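Local coordinates for protein heat-inducible transcription repressor hrcA homolog (Thermotoga maritima, PDB 1STZ) that probably represses class I heat-shock operons (grpE-dnaK-dnaJ and groELS) by binding DNA, preventing their heat-shock induction, at residues R28-N33 with R77-K82; F86-M91 with I271-G276; T98-L103 with N317-E322. All blocks are in the same frame, centred on the assembly; numbering follows the deposited sequence.

Contact 1: R28-N33 with R77-K82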
loop_
_atom_site.group_PDB
_atom_site.type_symbol
_atom_site.label_atom_id
_atom_site.label_comp_id
_atom_site.label_asym_id
_atom_site.label_seq_id
_atom_site.Cartn_x
_atom_site.Cartn_y
_atom_site.Cartn_z
ATOM N N ARG A 28 21.714 -17.990 9.954
ATOM C CA ARG A 28 21.084 -17.375 8.799
ATOM C C ARG A 28 20.580 -18.444 7.836
ATOM O O ARG A 28 19.468 -18.363 7.320
ATOM C CB ARG A 28 22.099 -16.473 8.082
ATOM C CG ARG A 28 21.512 -15.611 6.993
ATOM C CD ARG A 28 22.547 -15.099 6.011
ATOM N NE ARG A 28 23.115 -13.805 6.405
ATOM C CZ ARG A 28 22.478 -12.636 6.309
ATOM N NH1 ARG A 28 21.225 -12.582 5.859
ATOM N NH2 ARG A 28 23.089 -11.507 6.676
ATOM N N GLU A 29 21.410 -19.450 7.594
ATOM C CA GLU A 29 21.019 -20.569 6.752
ATOM C C GLU A 29 19.875 -21.377 7.371
ATOM O O GLU A 29 19.005 -21.843 6.657
ATOM C CB GLU A 29 22.222 -21.474 6.463
ATOM C CG GLU A 29 21.942 -22.632 5.515
ATOM C CD GLU A 29 21.469 -22.197 4.140
ATOM O OE1 GLU A 29 20.968 -23.057 3.386
ATOM O OE2 GLU A 29 21.593 -20.999 3.810
ATOM N N TYR A 30 19.859 -21.520 8.690
ATOM C CA TYR A 30 18.820 -22.323 9.345
ATOM C C TYR A 30 17.454 -21.643 9.266
ATOM O O TYR A 30 16.443 -22.295 9.021
ATOM C CB TYR A 30 19.170 -22.576 10.807
ATOM C CG TYR A 30 18.103 -23.317 11.578
ATOM C CD1 TYR A 30 17.769 -24.628 11.262
ATOM C CD2 TYR A 30 17.435 -22.707 12.632
ATOM C CE1 TYR A 30 16.785 -25.319 11.975
ATOM C CE2 TYR A 30 16.464 -23.381 13.350
ATOM C CZ TYR A 30 16.137 -24.678 13.015
ATOM O OH TYR A 30 15.170 -25.320 13.737
ATOM N N ILE A 31 17.441 -20.335 9.506
ATOM C CA ILE A 31 16.227 -19.534 9.389
ATOM C C ILE A 31 15.670 -19.621 7.964
ATOM O O ILE A 31 14.469 -19.842 7.776
ATOM C CB ILE A 31 16.519 -18.066 9.818
ATOM C CG1 ILE A 31 16.605 -17.999 11.348
ATOM C CG2 ILE A 31 15.466 -17.118 9.287
ATOM C CD1 ILE A 31 17.346 -16.780 11.892
ATOM N N GLU A 32 16.551 -19.491 6.970
ATOM C CA GLU A 32 16.152 -19.521 5.552
ATOM C C GLU A 32 15.545 -20.862 5.095
ATOM O O GLU A 32 14.454 -20.884 4.522
ATOM C CB GLU A 32 17.355 -19.145 4.668
ATOM C CG GLU A 32 17.106 -19.098 3.154
ATOM C CD GLU A 32 16.088 -18.051 2.731
ATOM O OE1 GLU A 32 15.806 -17.120 3.519
ATOM O OE2 GLU A 32 15.560 -18.157 1.599
ATOM N N ASN A 33 16.244 -21.971 5.339
ATOM C CA ASN A 33 15.841 -23.287 4.792
ATOM C C ASN A 33 15.323 -24.282 5.826
ATOM O O ASN A 33 14.659 -25.254 5.467
ATOM C CB ASN A 33 17.002 -23.934 4.027
ATOM C CG ASN A 33 17.280 -23.252 2.705
ATOM O OD1 ASN A 33 16.363 -22.821 2.014
ATOM N ND2 ASN A 33 18.553 -23.149 2.351
ATOM N N ARG A 77 24.015 -29.019 11.969
ATOM C CA ARG A 77 23.778 -28.502 13.301
ATOM C C ARG A 77 22.641 -27.489 13.280
ATOM O O ARG A 77 22.285 -26.952 12.235
ATOM C CB ARG A 77 25.060 -27.878 13.851
ATOM C CG ARG A 77 26.245 -28.871 13.968
ATOM C CD ARG A 77 25.958 -30.027 14.922
ATOM N NE ARG A 77 27.096 -30.901 15.209
ATOM C CZ ARG A 77 27.417 -31.996 14.520
ATOM N NH1 ARG A 77 26.723 -32.361 13.446
ATOM N NH2 ARG A 77 28.458 -32.733 14.904
ATOM N N ILE A 78 22.076 -27.231 14.449
ATOM C CA ILE A 78 20.927 -26.332 14.580
ATOM C C ILE A 78 21.228 -25.349 15.709
ATOM O O ILE A 78 21.743 -25.758 16.747
ATOM C CB ILE A 78 19.663 -27.169 14.914
ATOM C CG1 ILE A 78 19.176 -27.904 13.670
ATOM C CG2 ILE A 78 18.533 -26.297 15.458
ATOM C CD1 ILE A 78 17.982 -28.831 13.927
ATOM N N PRO A 79 20.920 -24.075 15.536
ATOM C CA PRO A 79 21.145 -23.116 16.624
ATOM C C PRO A 79 20.335 -23.419 17.890
ATOM O O PRO A 79 19.213 -23.852 17.799
ATOM C CB PRO A 79 20.705 -21.770 16.025
ATOM C CG PRO A 79 19.924 -22.097 14.810
ATOM C CD PRO A 79 20.387 -23.418 14.327
ATOM N N THR A 80 20.955 -23.228 19.047
ATOM C CA THR A 80 20.241 -23.180 20.313
ATOM C C THR A 80 19.653 -21.811 20.505
ATOM O O THR A 80 19.849 -20.935 19.677
ATOM C CB THR A 80 21.208 -23.485 21.467
ATOM O OG1 THR A 80 22.192 -22.459 21.538
ATOM C CG2 THR A 80 21.992 -24.784 21.216
ATOM N N ASP A 81 18.931 -21.608 21.597
ATOM C CA ASP A 81 18.437 -20.264 21.937
ATOM C C ASP A 81 19.598 -19.293 22.115
ATOM O O ASP A 81 19.483 -18.119 21.785
ATOM C CB ASP A 81 17.573 -20.285 23.198
ATOM C CG ASP A 81 16.247 -20.989 22.983
ATOM O OD1 ASP A 81 15.877 -21.210 21.807
ATOM O OD2 ASP A 81 15.513 -21.377 23.914
ATOM N N LYS A 82 20.726 -19.788 22.619
ATOM C CA LYS A 82 21.917 -18.963 22.764
ATOM C C LYS A 82 22.449 -18.522 21.394
ATOM O O LYS A 82 22.822 -17.375 21.200
ATOM C CB LYS A 82 22.986 -19.709 23.559
ATOM C CG LYS A 82 24.135 -18.834 23.979
ATOM C CD LYS A 82 25.229 -19.664 24.578
ATOM C CE LYS A 82 26.327 -18.812 25.172
ATOM N NZ LYS A 82 27.430 -19.692 25.654
#
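The phenol ring of Tyr30, on helix 17-33, lies with one face against Pro79 and Ile78, neighbours on the short strand 78-79. The two partners divide that face. Pro79 takes the part near the root of the side chain, its CG 3.4 Å from Tyr30 CD2 and its CD 3.6 Å from Tyr30 CG. Ile78 takes the far part: its CG2 methyl stands 3.8 Å from Tyr30 CZ, offset toward the rim, a CH-pi contact in which the methyl is 25° off the ring normal. Ile78 CG1 adds a second carbon, 3.9 Å from Tyr30 CE1. With CG anti to the backbone N (chi1 176°), Tyr30 sends its ring out from the helix toward the strand.

Strand 78-79 pairs antiparallel with strand 68-69, Ile78 bonding to Tyr69 through the backbone; the order of helices and strands fits a winged helix-turn-helix domain, with this hairpin as the wing, and the contact packs it on the domain's first helix. Thr80 follows directly as N-cap of helix 81-94, its OG1 bonded to Gly83 N. Val311, from a loop further along the chain, also touches Tyr30.

No hydrogen bond joins the two segments, and Ile78 CG2 lies close to the hydroxyl as well as the ring. Cohesion here therefore rests on van der Waals and CH-pi contact, which depends on close fit and not on the alignment of donors and acceptors.

Contact 2: F86-M91 with I271-G276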
loop_
_atom_site.group_PDB
_atom_site.type_symbol
_atom_site.label_atom_id
_atom_site.label_comp_id
_atom_site.label_asym_id
_atom_site.label_seq_id
_atom_site.Cartn_x
_atom_site.Cartn_y
_atom_site.Cartn_z
ATOM N N PHE A 86 22.736 -14.784 19.852
ATOM C CA PHE A 86 23.987 -14.279 19.286
ATOM C C PHE A 86 23.710 -13.672 17.918
ATOM O O PHE A 86 24.163 -12.584 17.632
ATOM C CB PHE A 86 25.026 -15.399 19.163
ATOM C CG PHE A 86 26.266 -14.989 18.409
ATOM C CD1 PHE A 86 27.327 -14.407 19.074
ATOM C CD2 PHE A 86 26.347 -15.161 17.030
ATOM C CE1 PHE A 86 28.474 -14.017 18.376
ATOM C CE2 PHE A 86 27.484 -14.791 16.333
ATOM C CZ PHE A 86 28.546 -14.215 17.004
ATOM N N TYR A 87 22.934 -14.377 17.092
ATOM C CA TYR A 87 22.607 -13.909 15.741
ATOM C C TYR A 87 21.888 -12.569 15.797
ATOM O O TYR A 87 22.297 -11.627 15.138
ATOM C CB TYR A 87 21.751 -14.934 15.003
ATOM C CG TYR A 87 21.207 -14.468 13.676
ATOM C CD1 TYR A 87 21.987 -14.510 12.524
ATOM C CD2 TYR A 87 19.898 -14.001 13.565
ATOM C CE1 TYR A 87 21.477 -14.077 11.287
ATOM C CE2 TYR A 87 19.379 -13.577 12.344
ATOM C CZ TYR A 87 20.168 -13.618 11.208
ATOM O OH TYR A 87 19.645 -13.192 9.996
ATOM N N TYR A 88 20.839 -12.479 16.610
ATOM C CA TYR A 88 20.088 -11.228 16.786
ATOM C C TYR A 88 20.976 -10.040 17.193
ATOM O O TYR A 88 20.834 -8.948 16.637
ATOM C CB TYR A 88 18.977 -11.410 17.827
ATOM C CG TYR A 88 18.198 -10.158 18.161
ATOM C CD1 TYR A 88 17.246 -9.653 17.292
ATOM C CD2 TYR A 88 18.412 -9.483 19.350
ATOM C CE1 TYR A 88 16.540 -8.479 17.593
ATOM C CE2 TYR A 88 17.706 -8.339 19.671
ATOM C CZ TYR A 88 16.769 -7.839 18.791
ATOM O OH TYR A 88 16.073 -6.698 19.109
ATOM N N GLU A 89 21.852 -10.245 18.172
ATOM C CA GLU A 89 22.741 -9.181 18.645
ATOM C C GLU A 89 23.658 -8.672 17.531
ATOM O O GLU A 89 23.927 -7.481 17.448
ATOM C CB GLU A 89 23.604 -9.660 19.820
ATOM C CG GLU A 89 22.846 -9.895 21.123
ATOM C CD GLU A 89 22.225 -8.628 21.674
ATOM O OE1 GLU A 89 22.928 -7.590 21.763
ATOM O OE2 GLU A 89 21.030 -8.659 22.025
ATOM N N GLU A 90 24.131 -9.578 16.682
ATOM C CA GLU A 90 25.008 -9.205 15.578
ATOM C C GLU A 90 24.247 -8.473 14.474
ATOM O O GLU A 90 24.795 -7.559 13.866
ATOM C CB GLU A 90 25.729 -10.431 15.007
ATOM C CG GLU A 90 26.827 -10.977 15.923
ATOM C CD GLU A 90 28.027 -10.037 16.077
ATOM O OE1 GLU A 90 28.294 -9.213 15.157
ATOM O OE2 GLU A 90 28.715 -10.126 17.127
ATOM N N MET A 91 22.992 -8.843 14.226
ATOM C CA MET A 91 22.186 -8.128 13.220
ATOM C C MET A 91 21.805 -6.751 13.711
ATOM O O MET A 91 21.728 -5.825 12.921
ATOM C CB MET A 91 20.917 -8.888 12.838
ATOM C CG MET A 91 21.177 -10.227 12.172
ATOM S SD MET A 91 21.233 -10.178 10.348
ATOM C CE MET A 91 22.181 -8.699 9.974
ATOM N N ILE A 271 12.397 -1.373 23.118
ATOM C CA ILE A 271 12.072 -2.546 22.345
ATOM C C ILE A 271 13.060 -3.681 22.658
ATOM O O ILE A 271 14.261 -3.467 22.638
ATOM C CB ILE A 271 12.077 -2.191 20.842
ATOM C CG1 ILE A 271 10.986 -1.148 20.569
ATOM C CG2 ILE A 271 11.905 -3.445 19.996
ATOM C CD1 ILE A 271 11.015 -0.579 19.179
ATOM N N THR A 272 12.537 -4.861 22.986
ATOM C CA THR A 272 13.355 -6.058 23.209
ATOM C C THR A 272 12.756 -7.269 22.518
ATOM O O THR A 272 11.579 -7.274 22.104
ATOM C CB THR A 272 13.482 -6.399 24.732
ATOM O OG1 THR A 272 12.180 -6.600 25.295
ATOM C CG2 THR A 272 14.086 -5.249 25.567
ATOM N N VAL A 273 13.566 -8.314 22.412
ATOM C CA VAL A 273 13.076 -9.627 22.031
ATOM C C VAL A 273 13.396 -10.636 23.129
ATOM O O VAL A 273 14.417 -10.539 23.779
ATOM C CB VAL A 273 13.659 -10.089 20.651
ATOM C CG1 VAL A 273 15.144 -10.488 20.766
ATOM C CG2 VAL A 273 12.848 -11.222 20.099
ATOM N N ARG A 274 12.478 -11.550 23.376
ATOM C CA ARG A 274 12.705 -12.691 24.259
ATOM C C ARG A 274 12.581 -13.940 23.384
ATOM O O ARG A 274 11.544 -14.157 22.773
ATOM C CB ARG A 274 11.700 -12.715 25.404
ATOM C CG ARG A 274 12.003 -11.613 26.424
ATOM C CD ARG A 274 11.067 -11.618 27.604
ATOM N NE ARG A 274 11.435 -10.648 28.617
ATOM C CZ ARG A 274 12.409 -10.798 29.511
ATOM N NH1 ARG A 274 13.149 -11.908 29.578
ATOM N NH2 ARG A 274 12.632 -9.815 30.368
ATOM N N ILE A 275 13.663 -14.708 23.306
ATOM C CA ILE A 275 13.766 -15.880 22.448
ATOM C C ILE A 275 13.713 -17.138 23.301
ATOM O O ILE A 275 14.482 -17.289 24.248
ATOM C CB ILE A 275 15.101 -15.814 21.620
ATOM C CG1 ILE A 275 15.098 -14.602 20.699
ATOM C CG2 ILE A 275 15.301 -17.071 20.798
ATOM C CD1 ILE A 275 16.459 -14.179 20.201
ATOM N N GLY A 276 12.796 -18.035 22.963
ATOM C CA GLY A 276 12.704 -19.345 23.597
ATOM C C GLY A 276 12.654 -19.332 25.118
ATOM O O GLY A 276 11.712 -18.829 25.726
#
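Tyr88 of helix 81-94 and Val273 of strand 272-275 point at each other from opposite directions and meet in a CH-pi contact. The CG1 methyl of Val273 sits over the centre of the phenol ring, 3.6 Å from the centroid and 14° off the ring normal. Its closest ring atom is Tyr88 CE2, at 3.5 Å, but the other ring carbons are little farther away, so the methyl covers the face almost evenly. Val273 reaches this position with CG1 between its backbone N and carbonyl carbon (chi1 73°).

Plain apolar packing adds a looser second point: the CD1 methyl of Ile275, two residues along and on the same side of the strand as Val273, lies 4.4 Å from Tyr88 CB. Ring and root of the tyrosine thus rest on alternate strand residues.

Strand 272-275 is one of the two edge strands, within the chain, of a five-stranded antiparallel sheet of order 2-1-5-4-3, consistent with the GAF-like fold of the HrcA C-terminal domain, while helix 81-94 follows the probable wing of the DNA-binding domain. The contact thus joins the two domains. With an alanine here instead of Tyr88, Val273 CG1 is likely to lose its aromatic face and a gap to open between helix and strand.

Polar bonding plays no direct part between the segments, although Arg85, one turn before Glu89, makes a weak hydrogen bond to Val273 O. Tyr88 also touches His318 of helix 314-334, and Val273 packs on Phe290 of the next strand. Within the helix, neighbouring rings are covered one turn on: Met91 CG stands 3.7 Å above the plane of Tyr87, and Glu90 CG 3.8 Å above that of Phe86.

Contact 3: T98-L103 with N317-E322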
loop_
_atom_site.group_PDB
_atom_site.type_symbol
_atom_site.label_atom_id
_atom_site.label_comp_id
_atom_site.label_asym_id
_atom_site.label_seq_id
_atom_site.Cartn_x
_atom_site.Cartn_y
_atom_site.Cartn_z
ATOM N N THR A 98 23.893 0.877 8.443
ATOM C CA THR A 98 23.165 1.289 7.247
ATOM C C THR A 98 21.790 1.889 7.602
ATOM O O THR A 98 21.431 2.014 8.782
ATOM C CB THR A 98 23.039 0.094 6.254
ATOM O OG1 THR A 98 23.985 -0.929 6.588
ATOM C CG2 THR A 98 23.447 0.503 4.816
ATOM N N SER A 99 21.042 2.282 6.571
ATOM C CA SER A 99 19.683 2.789 6.745
ATOM C C SER A 99 18.666 1.654 6.656
ATOM O O SER A 99 18.999 0.522 6.289
ATOM C CB SER A 99 19.365 3.835 5.674
ATOM O OG SER A 99 18.333 4.703 6.112
ATOM N N GLU A 100 17.419 1.971 6.994
ATOM C CA GLU A 100 16.316 1.028 6.814
ATOM C C GLU A 100 16.044 0.894 5.323
ATOM O O GLU A 100 16.604 0.018 4.671
ATOM C CB GLU A 100 15.056 1.483 7.573
ATOM C CG GLU A 100 13.824 0.614 7.336
ATOM C CD GLU A 100 12.501 1.348 7.532
ATOM O OE1 GLU A 100 12.003 1.988 6.577
ATOM O OE2 GLU A 100 11.951 1.266 8.649
ATOM N N ALA A 101 15.223 1.798 4.787
ATOM C CA ALA A 101 14.624 1.627 3.474
ATOM C C ALA A 101 13.867 0.305 3.427
ATOM O O ALA A 101 14.353 -0.687 2.867
ATOM C CB ALA A 101 15.684 1.693 2.393
ATOM N N ASP A 102 12.686 0.296 4.052
ATOM C CA ASP A 102 11.740 -0.813 3.946
ATOM C C ASP A 102 10.423 -0.270 3.386
ATOM O O ASP A 102 9.576 0.229 4.118
ATOM C CB ASP A 102 11.534 -1.478 5.298
ATOM C CG ASP A 102 10.538 -2.625 5.250
ATOM O OD1 ASP A 102 9.746 -2.740 4.295
ATOM O OD2 ASP A 102 10.465 -3.466 6.164
ATOM N N LEU A 103 10.279 -0.409 2.077
ATOM C CA LEU A 103 9.202 0.195 1.323
ATOM C C LEU A 103 7.842 -0.229 1.875
ATOM O O LEU A 103 6.943 0.600 2.052
ATOM C CB LEU A 103 9.317 -0.225 -0.156
ATOM C CG LEU A 103 9.312 0.768 -1.319
ATOM C CD1 LEU A 103 8.088 0.562 -2.168
ATOM C CD2 LEU A 103 9.420 2.228 -0.907
ATOM N N ASN A 317 11.912 -8.459 11.437
ATOM C CA ASN A 317 10.905 -8.303 12.487
ATOM C C ASN A 317 11.177 -7.094 13.384
ATOM O O ASN A 317 10.246 -6.387 13.780
ATOM C CB ASN A 317 10.788 -9.561 13.359
ATOM C CG ASN A 317 10.279 -10.762 12.599
ATOM O OD1 ASN A 317 9.883 -10.672 11.442
ATOM N ND2 ASN A 317 10.307 -11.909 13.249
ATOM N N HIS A 318 12.447 -6.890 13.720
ATOM C CA HIS A 318 12.882 -5.749 14.521
ATOM C C HIS A 318 12.584 -4.456 13.798
ATOM O O HIS A 318 12.034 -3.520 14.375
ATOM C CB HIS A 318 14.381 -5.787 14.831
ATOM C CG HIS A 318 14.831 -4.626 15.653
ATOM N ND1 HIS A 318 15.478 -3.538 15.110
ATOM C CD2 HIS A 318 14.687 -4.359 16.976
ATOM C CE1 HIS A 318 15.708 -2.650 16.060
ATOM N NE2 HIS A 318 15.245 -3.125 17.203
ATOM N N ARG A 319 12.949 -4.405 12.528
ATOM C CA ARG A 319 12.761 -3.207 11.727
ATOM C C ARG A 319 11.287 -2.820 11.606
ATOM O O ARG A 319 10.943 -1.659 11.762
ATOM C CB ARG A 319 13.348 -3.447 10.353
ATOM C CG ARG A 319 13.182 -2.336 9.348
ATOM C CD ARG A 319 13.116 -2.865 7.927
ATOM N NE ARG A 319 14.160 -3.847 7.732
ATOM C CZ ARG A 319 14.080 -4.960 7.014
ATOM N NH1 ARG A 319 12.999 -5.292 6.325
ATOM N NH2 ARG A 319 15.134 -5.752 6.971
ATOM N N VAL A 320 10.445 -3.790 11.291
ATOM C CA VAL A 320 9.034 -3.562 11.085
ATOM C C VAL A 320 8.356 -3.163 12.403
ATOM O O VAL A 320 7.520 -2.274 12.409
ATOM C CB VAL A 320 8.341 -4.802 10.488
ATOM C CG1 VAL A 320 6.849 -4.639 10.475
ATOM C CG2 VAL A 320 8.813 -5.035 9.093
ATOM N N PHE A 321 8.770 -3.784 13.506
ATOM C CA PHE A 321 8.147 -3.595 14.815
ATOM C C PHE A 321 8.470 -2.222 15.301
ATOM O O PHE A 321 7.586 -1.471 15.664
ATOM C CB PHE A 321 8.654 -4.647 15.780
ATOM C CG PHE A 321 7.955 -4.681 17.121
ATOM C CD1 PHE A 321 6.860 -5.494 17.311
ATOM C CD2 PHE A 321 8.475 -3.996 18.214
ATOM C CE1 PHE A 321 6.253 -5.596 18.550
ATOM C CE2 PHE A 321 7.873 -4.086 19.469
ATOM C CZ PHE A 321 6.753 -4.869 19.634
ATOM N N GLU A 322 9.743 -1.869 15.249
ATOM C CA GLU A 322 10.171 -0.545 15.630
ATOM C C GLU A 322 9.508 0.596 14.806
ATOM O O GLU A 322 9.083 1.602 15.375
ATOM C CB GLU A 322 11.694 -0.438 15.552
ATOM C CG GLU A 322 12.183 0.895 16.073
ATOM C CD GLU A 322 13.696 1.057 16.087
ATOM O OE1 GLU A 322 14.377 0.634 15.121
ATOM O OE2 GLU A 322 14.195 1.666 17.062
HETATM O O HOH W 1 12.410 0.618 11.456
#
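Asp102 and Arg319 form a salt bridge between the N-cap of helix 103-106 and the side of the long helix 314-334. The bond runs from Arg319 NH1 to Asp102 OD2, 3.1 Å and almost straight at 175°. Its acceptor lies in the guanidinium plane, at the edge of the group, yet the donor comes from above the carboxylate plane. The two planes are 71° apart, so the bridge rests on one N-H...O bond and is not a side-by-side, two-bond pair. The other oxygen of the carboxylate, OD1, makes a weak capping bond to Val105 N.

A stronger partner of Arg319 NH1 is Glu180 of the second subunit, whose carboxylate also comes close to Asp102 OD2. The guanidinium they share would probably offset the repulsion of the two carboxylates, and the bridge lies at the subunit interface. Gln179 of that subunit packs there too, and its NE2 gives a hydrogen bond to Ala101 O.

Apolar contact runs along the arginine stem, where chi3 (-46°) bends the chain. Asp102 CB approaches Arg319 CD to 3.4 Å, and Glu100 CG crosses the same carbon at 3.6 Å. Val320 CG2 borders the acidic group, 3.7 Å from Asp102 OD2.

Glu100 turns its carboxylate to two jobs. OE1 accepts a hydrogen bond from Asp102 N, bracing the loop beside the cap. Glu100 OE2 accepts a hydrogen bond from an ordered water, 2.9 Å away, which also donates to Arg319 O at 2.7 Å.

Overall arrangement
Contact 2 is the buried one, all three of its touching residues being enclosed; contacts 1 and 3 are partly buried. Segment 77-82 runs from strand 78-79 into helix 81-94, the helix that carries contact 2, and contacts 1 and 2 touch where Ile31 and Arg28 meet Tyr87. Contact 1 lies within the DNA-binding domain, its centre about 24 Å from that of the chain; contact 2 ties that domain to the C-terminal sheet. There Tyr88 and Ile271 reach His318, Phe321 and Glu322 of the 317-322 segment, joining contacts 2 and 3. Chemistry changes accordingly: aliphatic carbons over tyrosine faces in the first two, charge and water in contact 3, beside a second subunit.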